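Local coordinates for amidohydrolase 3 domain-containing protein (Pyrococcus furiosus, PDB 3ICJ) that is an uncharacterized zinc-containing member of the amidohydrolase family that probably hydrolyses carbon-nitrogen bonds other than peptide bonds, at residues A414-S424 and V454-E465; I45-K53 and D482-F490. One frame throughout, in Å; residues are numbered along the deposited sequence. Where two conformers were deposited one is given.

Interaction 1: residues A414-S424 and V454-E465; sequences AKWAYRLKTLS and VVDPGERVSREE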
loop_
_atom_site.group_PDB
_atom_site.type_symbol
_atom_site.label_atom_id
_atom_site.label_comp_id
_atom_site.label_asym_id
_atom_site.label_seq_id
_atom_site.Cartn_x
_atom_site.Cartn_y
_atom_site.Cartn_z
ATOM N N ALA A 414 -4.964 9.891 22.017
ATOM C CA ALA A 414 -4.752 8.483 21.635
ATOM C C ALA A 414 -6.075 7.740 21.439
ATOM O O ALA A 414 -6.137 6.735 20.716
ATOM C CB ALA A 414 -3.899 7.791 22.677
ATOM N N LYS A 415 -7.140 8.246 22.064
ATOM C CA LYS A 415 -8.498 7.752 21.818
ATOM C C LYS A 415 -8.977 7.966 20.365
ATOM O O LYS A 415 -9.883 7.277 19.885
ATOM C CB LYS A 415 -9.491 8.394 22.801
ATOM C CG LYS A 415 -9.283 7.995 24.290
ATOM C CD LYS A 415 -10.135 8.877 25.207
ATOM C CE LYS A 415 -9.880 8.527 26.680
ATOM N NZ LYS A 415 -10.428 9.580 27.567
ATOM N N TRP A 416 -8.354 8.905 19.669
ATOM C CA TRP A 416 -8.689 9.168 18.269
ATOM C C TRP A 416 -8.046 8.173 17.305
ATOM O O TRP A 416 -8.403 8.126 16.127
ATOM C CB TRP A 416 -8.243 10.587 17.878
ATOM C CG TRP A 416 -8.860 11.720 18.707
ATOM C CD1 TRP A 416 -9.990 11.666 19.482
ATOM C CD2 TRP A 416 -8.385 13.079 18.787
ATOM N NE1 TRP A 416 -10.230 12.896 20.059
ATOM C CE2 TRP A 416 -9.268 13.783 19.640
ATOM C CE3 TRP A 416 -7.301 13.770 18.210
ATOM C CZ2 TRP A 416 -9.100 15.149 19.946
ATOM C CZ3 TRP A 416 -7.134 15.136 18.514
ATOM C CH2 TRP A 416 -8.030 15.803 19.381
ATOM N N ALA A 417 -7.099 7.380 17.796
ATOM C CA ALA A 417 -6.218 6.623 16.911
ATOM C C ALA A 417 -6.768 5.287 16.432
ATOM O O ALA A 417 -7.230 4.483 17.243
ATOM C CB ALA A 417 -4.851 6.415 17.565
ATOM N N TYR A 418 -6.665 5.056 15.115
ATOM C CA TYR A 418 -6.939 3.748 14.480
ATOM C C TYR A 418 -8.279 3.157 14.896
ATOM O O TYR A 418 -8.385 2.011 15.387
ATOM C CB TYR A 418 -5.770 2.757 14.690
ATOM C CG TYR A 418 -4.423 3.328 14.288
ATOM C CD1 TYR A 418 -4.229 3.897 13.017
ATOM C CD2 TYR A 418 -3.345 3.315 15.174
ATOM C CE1 TYR A 418 -2.984 4.440 12.649
ATOM C CE2 TYR A 418 -2.093 3.846 14.809
ATOM C CZ TYR A 418 -1.924 4.408 13.545
ATOM O OH TYR A 418 -0.691 4.934 13.178
ATOM N N ARG A 419 -9.305 3.974 14.678
ATOM C CA ARG A 419 -10.660 3.681 15.127
ATOM C C ARG A 419 -11.384 2.791 14.111
ATOM O O ARG A 419 -12.391 3.188 13.527
ATOM C CB ARG A 419 -11.409 5.004 15.331
ATOM C CG ARG A 419 -10.791 5.864 16.413
ATOM C CD ARG A 419 -11.602 7.146 16.656
ATOM N NE ARG A 419 -12.876 6.906 17.337
ATOM C CZ ARG A 419 -13.673 7.883 17.759
ATOM N NH1 ARG A 419 -13.333 9.158 17.554
ATOM N NH2 ARG A 419 -14.814 7.603 18.378
ATOM N N LEU A 420 -10.854 1.580 13.918
ATOM C CA LEU A 420 -11.275 0.681 12.854
ATOM C C LEU A 420 -12.750 0.338 12.938
ATOM O O LEU A 420 -13.459 0.396 11.933
ATOM C CB LEU A 420 -10.432 -0.610 12.864
ATOM C CG LEU A 420 -8.906 -0.438 12.846
ATOM C CD1 LEU A 420 -8.204 -1.788 12.736
ATOM C CD2 LEU A 420 -8.460 0.467 11.721
ATOM N N LYS A 421 -13.209 -0.011 14.140
ATOM C CA LYS A 421 -14.600 -0.413 14.332
ATOM C C LYS A 421 -15.552 0.769 14.068
ATOM O O LYS A 421 -16.545 0.623 13.352
ATOM C CB LYS A 421 -14.794 -1.011 15.734
ATOM C CG LYS A 421 -16.246 -1.245 16.155
ATOM C CD LYS A 421 -16.883 -2.341 15.324
ATOM C CE LYS A 421 -18.221 -2.774 15.903
ATOM N NZ LYS A 421 -19.106 -3.259 14.814
ATOM N N THR A 422 -15.221 1.932 14.619
ATOM C CA THR A 422 -16.047 3.125 14.465
ATOM C C THR A 422 -16.110 3.571 13.004
ATOM O O THR A 422 -17.200 3.732 12.455
ATOM C CB THR A 422 -15.549 4.266 15.363
ATOM O OG1 THR A 422 -15.643 3.852 16.719
ATOM C CG2 THR A 422 -16.400 5.538 15.200
ATOM N N LEU A 423 -14.950 3.740 12.374
ATOM C CA LEU A 423 -14.910 4.123 10.970
ATOM C C LEU A 423 -15.649 3.163 10.024
ATOM O O LEU A 423 -16.393 3.603 9.145
ATOM C CB LEU A 423 -13.464 4.374 10.506
ATOM C CG LEU A 423 -12.658 5.484 11.198
ATOM C CD1 LEU A 423 -11.210 5.421 10.725
ATOM C CD2 LEU A 423 -13.252 6.873 10.967
ATOM N N SER A 424 -15.491 1.858 10.232
ATOM C CA SER A 424 -16.168 0.873 9.394
ATOM C C SER A 424 -17.699 0.846 9.585
ATOM O O SER A 424 -18.430 0.477 8.668
ATOM C CB SER A 424 -15.566 -0.514 9.608
ATOM O OG SER A 424 -15.823 -0.947 10.930
ATOM N N VAL A 454 -5.187 0.613 20.261
ATOM C CA VAL A 454 -4.284 1.619 20.813
ATOM C C VAL A 454 -4.553 1.795 22.303
ATOM O O VAL A 454 -3.673 1.526 23.136
ATOM C CB VAL A 454 -4.348 2.952 20.039
ATOM C CG1 VAL A 454 -3.429 3.990 20.673
ATOM C CG2 VAL A 454 -3.969 2.717 18.580
ATOM N N VAL A 455 -5.774 2.228 22.625
ATOM C CA VAL A 455 -6.246 2.361 24.006
ATOM C C VAL A 455 -7.650 1.783 24.226
ATOM O O VAL A 455 -7.945 1.308 25.322
ATOM C CB VAL A 455 -6.248 3.838 24.500
ATOM C CG1 VAL A 455 -4.824 4.298 24.814
ATOM C CG2 VAL A 455 -6.931 4.761 23.487
ATOM N N ASP A 456 -8.502 1.798 23.192
ATOM C CA ASP A 456 -9.892 1.366 23.361
ATOM C C ASP A 456 -10.151 -0.012 22.761
ATOM O O ASP A 456 -10.189 -0.158 21.520
ATOM C CB ASP A 456 -10.854 2.417 22.773
ATOM C CG ASP A 456 -12.339 2.037 22.933
ATOM O OD1 ASP A 456 -12.699 1.091 23.686
ATOM O OD2 ASP A 456 -13.153 2.706 22.288
ATOM N N PRO A 457 -10.361 -1.037 23.631
ATOM C CA PRO A 457 -10.596 -2.375 23.083
ATOM C C PRO A 457 -11.864 -2.453 22.232
ATOM O O PRO A 457 -11.977 -3.341 21.392
ATOM C CB PRO A 457 -10.721 -3.250 24.321
ATOM C CG PRO A 457 -10.030 -2.470 25.414
ATOM C CD PRO A 457 -10.317 -1.053 25.104
ATOM N N GLY A 458 -12.773 -1.502 22.437
ATOM C CA GLY A 458 -13.971 -1.306 21.600
ATOM C C GLY A 458 -13.697 -1.025 20.125
ATOM O O GLY A 458 -14.611 -1.123 19.300
ATOM N N GLU A 459 -12.451 -0.686 19.771
ATOM C CA GLU A 459 -12.130 -0.377 18.372
ATOM C C GLU A 459 -11.651 -1.590 17.552
ATOM O O GLU A 459 -11.397 -1.472 16.352
ATOM C CB GLU A 459 -11.148 0.801 18.251
ATOM C CG GLU A 459 -11.736 2.191 18.629
ATOM C CD GLU A 459 -12.851 2.701 17.703
ATOM O OE1 GLU A 459 -13.077 2.130 16.609
ATOM O OE2 GLU A 459 -13.516 3.701 18.068
ATOM N N ARG A 460 -11.562 -2.746 18.211
ATOM C CA ARG A 460 -11.271 -4.020 17.563
ATOM C C ARG A 460 -12.482 -4.406 16.697
ATOM O O ARG A 460 -13.632 -4.023 16.993
ATOM C CB ARG A 460 -11.017 -5.108 18.615
ATOM C CG ARG A 460 -9.707 -4.969 19.413
ATOM C CD ARG A 460 -9.633 -5.971 20.591
ATOM N NE ARG A 460 -10.792 -5.815 21.479
ATOM C CZ ARG A 460 -11.272 -6.761 22.280
ATOM N NH1 ARG A 460 -10.704 -7.955 22.330
ATOM N NH2 ARG A 460 -12.334 -6.516 23.028
ATOM N N VAL A 461 -12.217 -5.119 15.612
ATOM C CA VAL A 461 -13.287 -5.680 14.783
ATOM C C VAL A 461 -13.271 -7.200 14.962
ATOM O O VAL A 461 -12.260 -7.756 15.394
ATOM C CB VAL A 461 -13.153 -5.275 13.269
ATOM C CG1 VAL A 461 -13.339 -3.765 13.075
ATOM C CG2 VAL A 461 -11.828 -5.736 12.678
ATOM N N SER A 462 -14.377 -7.867 14.636
ATOM C CA SER A 462 -14.459 -9.327 14.710
ATOM C C SER A 462 -13.669 -9.929 13.545
ATOM O O SER A 462 -13.306 -9.216 12.598
ATOM C CB SER A 462 -15.930 -9.794 14.681
ATOM O OG SER A 462 -16.473 -9.608 13.358
ATOM N N ARG A 463 -13.363 -11.228 13.620
ATOM C CA ARG A 463 -12.647 -11.895 12.515
ATOM C C ARG A 463 -13.400 -11.808 11.173
ATOM O O ARG A 463 -12.780 -11.544 10.134
ATOM C CB ARG A 463 -12.286 -13.338 12.868
ATOM C CG ARG A 463 -11.188 -13.906 11.965
ATOM C CD ARG A 463 -10.484 -15.055 12.653
ATOM N NE ARG A 463 -9.814 -15.910 11.680
ATOM C CZ ARG A 463 -8.555 -15.760 11.279
ATOM N NH1 ARG A 463 -8.042 -16.592 10.379
ATOM N NH2 ARG A 463 -7.805 -14.791 11.789
ATOM N N GLU A 464 -14.725 -11.985 11.221
ATOM C CA GLU A 464 -15.613 -11.840 10.051
ATOM C C GLU A 464 -15.502 -10.454 9.425
ATOM O O GLU A 464 -15.397 -10.312 8.208
ATOM C CB GLU A 464 -17.081 -12.040 10.448
ATOM C CG GLU A 464 -17.460 -13.416 10.962
ATOM C CD GLU A 464 -18.890 -13.449 11.463
ATOM O OE1 GLU A 464 -19.559 -12.397 11.404
ATOM O OE2 GLU A 464 -19.352 -14.521 11.905
ATOM N N GLU A 465 -15.545 -9.426 10.280
ATOM C CA GLU A 465 -15.503 -8.047 9.818
ATOM C C GLU A 465 -14.154 -7.762 9.179
ATOM O O GLU A 465 -14.105 -7.151 8.124
ATOM C CB GLU A 465 -15.769 -7.049 10.957
ATOM C CG GLU A 465 -17.226 -6.999 11.450
ATOM C CD GLU A 465 -17.393 -6.179 12.741
ATOM O OE1 GLU A 465 -16.597 -6.355 13.693
ATOM O OE2 GLU A 465 -18.332 -5.362 12.815
HETATM O O HOH W 1 -7.377 1.112 18.004
#
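Glu459 reaches from the 3-10 turn 457-459 to the first turn of helix 420-426. Its CB lies near the carbonyl oxygen of Tyr418, and CG passes the CA of Arg419 at 4.0 Å. A bend at the second torsion (chi2 -65°) then lays the carboxylate against the helix start. OE1 takes the backbone N of Thr422 on its syn lone pair, 2.9 Å away and nearly straight (164°). OE2 receives the hydroxyl of Thr422, whose OG1 stands 2.5 Å from it, on the syn side and slightly out of the carboxylate plane. Arg419 NE meets OE2 edge-on in a long, weak salt bridge of 3.3 Å, with the guanidinium and carboxylate planes 85° apart; the firmer hold on this arginine is Asp379, through NH1. The backbone joins in where Lys421 N donates to Glu459 O.

Lys421, bent at its second torsion, passes CB and CG beside the carbonyl oxygens of Arg460 and Gly458, and NZ ends in a salt bridge, 3.0 Å from Glu465 OE2 on its syn lone pair. The same Glu465 closes a capping box with Ser462. Beyond the charges, Val454 puts CG2 at the ring edge of Tyr418, 3.5 Å from CD2, and against Ala417 CB, while the tyrosine hydroxyl bonds to Asp402. Tyr418 lies about 6 Å from the zinc ligand His373, side chain to side chain.

With an alanine here in place of Glu459, Thr422 N and OG1 would probably lose their acceptor and Arg419 NE its weak partner. Glu459 and Glu465, the latter from the first turn of helix 463-477, thus both grip the start of helix 420-426, which precedes strand 429-431; the negative charge of Glu459 is likely to suit the helix dipole there.

Interaction 2: residues I45-K53 and D482-F490; sequences IYTSFSPVK and DLGKLERGF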
loop_
_atom_site.group_PDB
_atom_site.type_symbol
_atom_site.label_atom_id
_atom_site.label_comp_id
_atom_site.label_asym_id
_atom_site.label_seq_id
_atom_site.Cartn_x
_atom_site.Cartn_y
_atom_site.Cartn_z
ATOM N N ILE A 45 -17.149 -22.851 0.376
ATOM C CA ILE A 45 -16.795 -21.608 -0.315
ATOM C C ILE A 45 -17.481 -20.409 0.348
ATOM O O ILE A 45 -18.709 -20.332 0.386
ATOM C CB ILE A 45 -17.135 -21.698 -1.822
ATOM C CG1 ILE A 45 -16.414 -22.904 -2.438
ATOM C CG2 ILE A 45 -16.701 -20.404 -2.560
ATOM C CD1 ILE A 45 -17.263 -23.795 -3.291
ATOM N N TYR A 46 -16.682 -19.502 0.909
ATOM C CA TYR A 46 -17.220 -18.222 1.382
ATOM C C TYR A 46 -17.410 -17.283 0.198
ATOM O O TYR A 46 -16.467 -16.973 -0.514
ATOM C CB TYR A 46 -16.316 -17.562 2.437
ATOM C CG TYR A 46 -16.276 -18.310 3.747
ATOM C CD1 TYR A 46 -17.244 -18.091 4.732
ATOM C CD2 TYR A 46 -15.281 -19.246 3.993
ATOM C CE1 TYR A 46 -17.209 -18.789 5.937
ATOM C CE2 TYR A 46 -15.223 -19.942 5.183
ATOM C CZ TYR A 46 -16.199 -19.718 6.147
ATOM O OH TYR A 46 -16.149 -20.410 7.318
ATOM N N THR A 47 -18.644 -16.853 -0.018
ATOM C CA THR A 47 -18.911 -15.892 -1.069
ATOM C C THR A 47 -18.928 -14.471 -0.515
ATOM O O THR A 47 -18.837 -13.522 -1.276
ATOM C CB THR A 47 -20.242 -16.165 -1.757
ATOM O OG1 THR A 47 -21.286 -16.120 -0.781
ATOM C CG2 THR A 47 -20.213 -17.550 -2.461
ATOM N N SER A 48 -19.038 -14.343 0.808
ATOM C CA SER A 48 -19.203 -13.058 1.471
ATOM C C SER A 48 -18.893 -13.192 2.963
ATOM O O SER A 48 -19.089 -14.268 3.535
ATOM C CB SER A 48 -20.639 -12.543 1.294
ATOM O OG SER A 48 -20.779 -11.277 1.903
ATOM N N PHE A 49 -18.387 -12.110 3.577
ATOM C CA PHE A 49 -18.152 -12.063 5.038
ATOM C C PHE A 49 -19.030 -11.010 5.721
ATOM O O PHE A 49 -18.999 -10.865 6.943
ATOM C CB PHE A 49 -16.664 -11.832 5.391
ATOM C CG PHE A 49 -15.756 -12.980 5.019
ATOM C CD1 PHE A 49 -15.779 -14.177 5.744
ATOM C CD2 PHE A 49 -14.885 -12.871 3.942
ATOM C CE1 PHE A 49 -14.936 -15.258 5.386
ATOM C CE2 PHE A 49 -14.040 -13.942 3.585
ATOM C CZ PHE A 49 -14.070 -15.130 4.311
ATOM N N SER A 50 -19.799 -10.265 4.934
ATOM C CA SER A 50 -20.732 -9.290 5.512
ATOM C C SER A 50 -22.038 -9.213 4.710
ATOM O O SER A 50 -22.136 -8.427 3.774
ATOM C CB SER A 50 -20.078 -7.914 5.655
ATOM O OG SER A 50 -20.959 -6.973 6.262
ATOM N N PRO A 51 -23.032 -10.057 5.056
ATOM C CA PRO A 51 -22.982 -11.105 6.085
ATOM C C PRO A 51 -22.269 -12.377 5.588
ATOM O O PRO A 51 -22.099 -12.558 4.383
ATOM C CB PRO A 51 -24.465 -11.396 6.339
ATOM C CG PRO A 51 -25.089 -11.202 4.980
ATOM C CD PRO A 51 -24.321 -10.063 4.331
ATOM N N VAL A 52 -21.835 -13.230 6.513
ATOM C CA VAL A 52 -21.161 -14.488 6.156
ATOM C C VAL A 52 -22.101 -15.369 5.328
ATOM O O VAL A 52 -23.234 -15.615 5.740
ATOM C CB VAL A 52 -20.700 -15.274 7.413
ATOM C CG1 VAL A 52 -20.270 -16.686 7.042
ATOM C CG2 VAL A 52 -19.560 -14.545 8.111
ATOM N N LYS A 53 -21.642 -15.803 4.154
ATOM C CA LYS A 53 -22.417 -16.716 3.326
ATOM C C LYS A 53 -21.505 -17.789 2.772
ATOM O O LYS A 53 -20.481 -17.489 2.157
ATOM C CB LYS A 53 -23.132 -15.968 2.192
ATOM C CG LYS A 53 -24.205 -16.800 1.498
ATOM C CD LYS A 53 -24.530 -16.265 0.118
ATOM C CE LYS A 53 -24.989 -17.381 -0.806
ATOM N NZ LYS A 53 -24.276 -17.265 -2.116
ATOM N N ASP A 482 -17.152 -5.079 -8.841
ATOM C CA ASP A 482 -17.220 -6.513 -9.165
ATOM C C ASP A 482 -16.074 -7.327 -8.540
ATOM O O ASP A 482 -15.769 -8.430 -8.994
ATOM C CB ASP A 482 -17.292 -6.706 -10.687
ATOM C CG ASP A 482 -16.068 -6.170 -11.418
ATOM O OD1 ASP A 482 -15.253 -5.405 -10.836
ATOM O OD2 ASP A 482 -15.932 -6.517 -12.606
ATOM N N LEU A 483 -15.448 -6.781 -7.490
ATOM C CA LEU A 483 -14.445 -7.521 -6.721
ATOM C C LEU A 483 -14.817 -7.615 -5.240
ATOM O O LEU A 483 -15.563 -6.777 -4.738
ATOM C CB LEU A 483 -13.041 -6.889 -6.881
ATOM C CG LEU A 483 -12.355 -7.181 -8.218
ATOM C CD1 LEU A 483 -11.279 -6.175 -8.542
ATOM C CD2 LEU A 483 -11.812 -8.612 -8.288
ATOM N N GLY A 484 -14.271 -8.619 -4.556
ATOM C CA GLY A 484 -14.364 -8.744 -3.095
ATOM C C GLY A 484 -15.320 -9.792 -2.553
ATOM O O GLY A 484 -15.289 -10.101 -1.359
ATOM N N LYS A 485 -16.185 -10.309 -3.427
ATOM C CA LYS A 485 -17.158 -11.360 -3.113
ATOM C C LYS A 485 -17.074 -12.426 -4.200
ATOM O O LYS A 485 -16.482 -12.189 -5.259
ATOM C CB LYS A 485 -18.591 -10.786 -3.072
ATOM C CG LYS A 485 -18.887 -9.822 -1.910
ATOM C CD LYS A 485 -20.408 -9.534 -1.825
ATOM C CE LYS A 485 -20.725 -8.353 -0.903
ATOM N NZ LYS A 485 -20.509 -8.653 0.566
ATOM N N LEU A 486 -17.634 -13.606 -3.935
ATOM C CA LEU A 486 -17.743 -14.659 -4.952
ATOM C C LEU A 486 -19.202 -15.010 -5.299
ATOM O O LEU A 486 -19.536 -16.166 -5.568
ATOM C CB LEU A 486 -16.939 -15.904 -4.550
ATOM C CG LEU A 486 -15.411 -15.729 -4.432
ATOM C CD1 LEU A 486 -14.740 -16.957 -3.767
ATOM C CD2 LEU A 486 -14.801 -15.454 -5.802
ATOM N N GLU A 487 -20.063 -14.001 -5.312
ATOM C CA GLU A 487 -21.447 -14.172 -5.793
ATOM C C GLU A 487 -21.447 -14.135 -7.322
ATOM O O GLU A 487 -20.439 -13.775 -7.921
ATOM C CB GLU A 487 -22.342 -13.051 -5.259
ATOM C CG GLU A 487 -21.970 -12.516 -3.874
ATOM C CD GLU A 487 -22.920 -12.958 -2.776
ATOM O OE1 GLU A 487 -23.352 -14.141 -2.786
ATOM O OE2 GLU A 487 -23.227 -12.110 -1.902
ATOM N N ARG A 488 -22.574 -14.487 -7.949
ATOM C CA ARG A 488 -22.727 -14.423 -9.416
ATOM C C ARG A 488 -22.347 -13.050 -9.985
ATOM O O ARG A 488 -22.806 -12.019 -9.493
ATOM C CB ARG A 488 -24.175 -14.743 -9.833
ATOM C CG ARG A 488 -24.383 -14.845 -11.349
ATOM C CD ARG A 488 -25.700 -14.215 -11.832
ATOM N NE ARG A 488 -26.865 -14.983 -11.404
ATOM C CZ ARG A 488 -27.710 -14.610 -10.447
ATOM N NH1 ARG A 488 -27.543 -13.458 -9.805
ATOM N NH2 ARG A 488 -28.733 -15.394 -10.135
ATOM N N GLY A 489 -21.520 -13.037 -11.024
ATOM C CA GLY A 489 -21.171 -11.777 -11.700
ATOM C C GLY A 489 -19.862 -11.145 -11.241
ATOM O O GLY A 489 -19.290 -10.306 -11.948
ATOM N N PHE A 490 -19.398 -11.520 -10.050
ATOM C CA PHE A 490 -18.129 -11.010 -9.512
ATOM C C PHE A 490 -16.960 -11.646 -10.246
ATOM O O PHE A 490 -17.064 -12.783 -10.718
ATOM C CB PHE A 490 -18.013 -11.262 -7.993
ATOM C CG PHE A 490 -18.744 -10.246 -7.166
ATOM C CD1 PHE A 490 -20.130 -10.301 -7.040
ATOM C CD2 PHE A 490 -18.052 -9.222 -6.526
ATOM C CE1 PHE A 490 -20.828 -9.347 -6.284
ATOM C CE2 PHE A 490 -18.737 -8.260 -5.764
ATOM C CZ PHE A 490 -20.125 -8.324 -5.642
HETATM O O HOH W 2 -22.978 -10.297 0.236
HETATM O O HOH W 3 -17.762 -9.530 2.357
HETATM O O HOH W 4 -20.842 -6.212 1.742
#
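A single backbone hydrogen bond joins strand 44-49 to the loop 482-490: Leu486 N donates to Thr47 O over 2.9 Å at 162°. The CA atoms of Thr47 and Leu486 come within 4.2 Å, and Thr47 CG2 packs on the Leu486 backbone, 3.5 Å from Leu486 O. The side chains either side of Leu486 in sequence reach over the hairpin formed by strands 44-49 and 52-55. Lys485 runs past Thr47 O, with CB 3.3 Å from that oxygen, and a turn at its last torsion (chi4 -71°) brings NZ to 3.0 Å from Ser48 OG. NZ donates to a water 2.7 Å away that in turn donates to Ser50 O, while a weaker water link leads to Phe49 N. At its base, Lys485 CB lies over the centre of the Phe490 ring.

Glu487 bends at its CB-CG bond (chi2 -106°), and its two oxygens take different partners. OE1 forms a weak, 3.3 Å salt bridge with Lys53 NZ; OE2 accepts from a water that also bonds to Ser48 OG. The Leu486 side chain heads the other way: CD1 rests 3.7 Å from Tyr46 O and touches Ile45 CG2, the two side chains crossing at about a right angle; Val93 and Val55 also pack on Ile45.

The type II turn 487-490 then folds the loop back, and Gly489 and Phe490 pair with Val65. The contact thus joins the hairpin, which pairs with strand 92-102, to the loop before strand 494-497. Its polar side combines one weak direct salt bridge with water-mediated links, while Tyr46 O and Leu486 O are buried without a partner.

In the fold
Interaction 1 lies nearer the zinc site and rests on direct bonds between charged and polar groups at the start of helix 420-426. Interaction 2 lies away from the metal site, binding the hairpin of residues 45-53 to a loop late in the chain, with a weak salt bridge and waters between its charged ends. Interaction 1 buries about twice the surface, 628 against 325 Å². Both are partly buried, and they meet through helix 463-477: the backbone oxygen of Glu464, from interaction 1, packs on CB of Phe49 in interaction 2. In sequence, interaction 1 is nested inside the long loop that interaction 2 closes.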